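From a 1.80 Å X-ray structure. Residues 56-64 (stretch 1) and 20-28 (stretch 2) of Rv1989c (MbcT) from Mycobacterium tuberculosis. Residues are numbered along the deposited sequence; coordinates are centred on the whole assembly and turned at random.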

# COMPACT_ATOMS: atom_id res chain seq x y z
N ALA B 56 -6.95 29.20 -18.88
CA ALA B 56 -7.61 30.41 -18.38
C ALA B 56 -6.65 31.57 -18.45
O ALA B 56 -5.45 31.40 -18.23
CB ALA B 56 -8.13 30.21 -16.95
N ILE B 57 -7.19 32.76 -18.74
CA ILE B 57 -6.41 33.98 -18.89
C ILE B 57 -6.89 34.99 -17.87
O ILE B 57 -8.09 35.25 -17.79
CB ILE B 57 -6.58 34.63 -20.28
CG1 ILE B 57 -6.17 33.69 -21.41
CG2 ILE B 57 -5.76 35.91 -20.37
CD1 ILE B 57 -6.47 34.30 -22.77
N TYR B 58 -5.98 35.58 -17.11
CA TYR B 58 -6.36 36.58 -16.12
C TYR B 58 -6.03 38.00 -16.60
O TYR B 58 -4.88 38.30 -16.93
CB TYR B 58 -5.66 36.27 -14.79
CG TYR B 58 -6.28 35.08 -14.08
CD1 TYR B 58 -5.96 33.78 -14.45
CD2 TYR B 58 -7.21 35.26 -13.06
CE1 TYR B 58 -6.54 32.68 -13.82
CE2 TYR B 58 -7.80 34.18 -12.42
CZ TYR B 58 -7.46 32.89 -12.81
OH TYR B 58 -8.05 31.81 -12.19
N LEU B 59 -7.06 38.85 -16.68
CA LEU B 59 -6.90 40.23 -17.12
C LEU B 59 -7.47 41.19 -16.09
O LEU B 59 -8.33 40.82 -15.31
CB LEU B 59 -7.60 40.46 -18.46
CG LEU B 59 -7.16 39.49 -19.57
CD1 LEU B 59 -8.32 38.62 -19.98
CD2 LEU B 59 -6.64 40.25 -20.76
N ALA B 60 -7.00 42.44 -16.11
CA ALA B 60 -7.57 43.48 -15.25
C ALA B 60 -8.20 44.56 -16.12
O ALA B 60 -7.83 44.68 -17.29
CB ALA B 60 -6.49 44.07 -14.36
N ASP B 61 -9.10 45.38 -15.55
CA ASP B 61 -9.83 46.37 -16.36
C ASP B 61 -9.11 47.72 -16.48
O ASP B 61 -9.64 48.66 -17.07
CB ASP B 61 -11.24 46.61 -15.79
CG ASP B 61 -11.25 47.37 -14.47
OD1 ASP B 61 -10.26 47.30 -13.71
OD2 ASP B 61 -12.26 48.04 -14.18
N SER B 62 -7.90 47.81 -15.95
CA SER B 62 -7.06 48.98 -16.14
C SER B 62 -5.61 48.61 -15.96
O SER B 62 -5.30 47.61 -15.31
CB SER B 62 -7.43 50.10 -15.16
OG SER B 62 -6.99 49.77 -13.84
N ALA B 63 -4.71 49.42 -16.51
CA ALA B 63 -3.29 49.18 -16.31
C ALA B 63 -2.94 49.26 -14.82
O ALA B 63 -2.09 48.51 -14.32
CB ALA B 63 -2.46 50.19 -17.11
N GLN B 64 -3.63 50.14 -14.10
CA GLN B 64 -3.36 50.31 -12.67
C GLN B 64 -3.75 49.07 -11.88
O GLN B 64 -3.03 48.62 -10.99
CB GLN B 64 -4.08 51.53 -12.10
CG GLN B 64 -3.71 51.78 -10.66
CD GLN B 64 -4.79 52.50 -9.90
OE1 GLN B 64 -4.90 53.72 -9.97
NE2 GLN B 64 -5.60 51.75 -9.17
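Stretch 2 20-28: EWSETCYRY

How does stretch 2 approach stretch 1? All of stretch 2 is extended strand, crossing the strand of residues 56-60 at 121°, nearer perpendicular than antiparallel. Ala56 makes no contact; Ile57 is the first to touch, with CG2 3.8 Å from Arg27 CD and over one face of the guanidinium.

What follows as the strands converge? Tyr58 O lies 3.4 Å from Arg27 CG, and a water bridges Tyr58 O (3.0 Å) to Tyr28 N (3.2 Å). Leu59 packs CD2 3.9 Å from Arg27 CB and CB 3.9 Å from Cys25 CB, while its CA comes within 3.3 Å of Tyr26 O.

Where do the backbones join? They join at Ala60, in a single antiparallel bridge with Tyr26: Ala60 N donates to Tyr26 O at 2.8 Å, and Tyr26 N donates to Ala60 O at 2.9 Å.

What holds the chain beyond the strand? Asp61 CB sits 4.3 Å from Trp21 CH2, at the indole edge, and a water links Asp61 OD2 (2.9 Å) to Glu23 OE2 (3.1 Å), placing a donor between two carboxylates. Ser62 C approaches Tyr26 CD1 at 3.2 Å. As the helix begins, Ala63 CB lies over the face of the Tyr26 ring, 4.1 Å from CE2, in a CH-pi contact; the CA-to-CB bond of Gln64 points away, and the residue makes no contact.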

# COMPACT_ATOMS: atom_id res chain seq x y z
N GLU B 20 -23.04 40.58 -21.46
CA GLU B 20 -22.03 40.82 -22.48
C GLU B 20 -21.18 42.01 -22.05
O GLU B 20 -21.68 43.11 -21.84
CB GLU B 20 -22.66 41.08 -23.85
CG GLU B 20 -23.03 39.81 -24.58
CD GLU B 20 -23.30 40.05 -26.05
OE1 GLU B 20 -23.58 41.20 -26.44
OE2 GLU B 20 -23.24 39.06 -26.82
N TRP B 21 -19.88 41.76 -21.93
CA TRP B 21 -18.98 42.77 -21.40
C TRP B 21 -17.91 43.15 -22.41
O TRP B 21 -17.25 42.29 -22.99
CB TRP B 21 -18.35 42.23 -20.12
CG TRP B 21 -17.68 43.24 -19.26
CD1 TRP B 21 -18.28 44.18 -18.48
CD2 TRP B 21 -16.28 43.37 -19.05
NE1 TRP B 21 -17.33 44.91 -17.80
CE2 TRP B 21 -16.09 44.43 -18.14
CE3 TRP B 21 -15.16 42.71 -19.56
CZ2 TRP B 21 -14.83 44.84 -17.73
CZ3 TRP B 21 -13.91 43.11 -19.14
CH2 TRP B 21 -13.75 44.15 -18.23
N SER B 22 -17.74 44.45 -22.61
CA SER B 22 -16.67 44.92 -23.47
C SER B 22 -15.80 45.92 -22.73
O SER B 22 -16.31 46.84 -22.08
CB SER B 22 -17.23 45.56 -24.75
OG SER B 22 -18.17 44.69 -25.35
N GLU B 23 -14.49 45.75 -22.83
CA GLU B 23 -13.57 46.66 -22.19
C GLU B 23 -12.17 46.48 -22.76
O GLU B 23 -11.85 45.41 -23.29
CB GLU B 23 -13.56 46.44 -20.68
CG GLU B 23 -12.62 47.32 -19.87
CD GLU B 23 -13.00 48.79 -19.91
OE1 GLU B 23 -12.77 49.46 -20.95
OE2 GLU B 23 -13.54 49.28 -18.90
N THR B 24 -11.36 47.53 -22.67
CA THR B 24 -9.94 47.42 -22.90
C THR B 24 -9.28 46.91 -21.62
O THR B 24 -9.39 47.54 -20.57
CB THR B 24 -9.33 48.77 -23.30
OG1 THR B 24 -9.92 49.21 -24.54
CG2 THR B 24 -7.84 48.63 -23.48
N CYS B 25 -8.63 45.75 -21.71
CA CYS B 25 -8.09 45.09 -20.53
C CYS B 25 -6.58 44.91 -20.62
O CYS B 25 -5.97 45.15 -21.66
CB CYS B 25 -8.75 43.73 -20.31
SG CYS B 25 -10.51 43.83 -19.92
N TYR B 26 -6.00 44.45 -19.52
CA TYR B 26 -4.56 44.39 -19.39
C TYR B 26 -4.14 43.10 -18.74
O TYR B 26 -4.76 42.61 -17.79
CB TYR B 26 -4.05 45.59 -18.57
CG TYR B 26 -4.39 46.90 -19.22
CD1 TYR B 26 -5.62 47.52 -18.99
CD2 TYR B 26 -3.50 47.51 -20.09
CE1 TYR B 26 -5.95 48.71 -19.61
CE2 TYR B 26 -3.82 48.70 -20.71
CZ TYR B 26 -5.04 49.29 -20.46
OH TYR B 26 -5.34 50.47 -21.08
N ARG B 27 -3.06 42.54 -19.28
CA ARG B 27 -2.50 41.32 -18.77
C ARG B 27 -0.98 41.46 -18.77
O ARG B 27 -0.44 42.07 -19.68
CB ARG B 27 -2.92 40.15 -19.65
CG ARG B 27 -2.38 38.86 -19.18
CD ARG B 27 -2.45 37.78 -20.25
NE ARG B 27 -2.02 36.55 -19.62
CZ ARG B 27 -1.90 35.40 -20.26
NH1 ARG B 27 -2.19 35.33 -21.56
NH2 ARG B 27 -1.50 34.32 -19.60
N TYR B 28 -0.28 40.87 -17.80
CA TYR B 28 1.18 40.84 -17.89
C TYR B 28 1.65 39.39 -17.99
O TYR B 28 0.99 38.46 -17.52
CB TYR B 28 1.85 41.59 -16.70
CG TYR B 28 1.85 40.81 -15.41
CD1 TYR B 28 0.70 40.70 -14.65
CD2 TYR B 28 3.00 40.18 -14.95
CE1 TYR B 28 0.68 39.98 -13.48
CE2 TYR B 28 2.99 39.44 -13.78
CZ TYR B 28 1.83 39.34 -13.05
OH TYR B 28 1.82 38.61 -11.88
O HOH W 1 -14.42 48.21 -16.10
O HOH W 2 -2.11 39.04 -15.97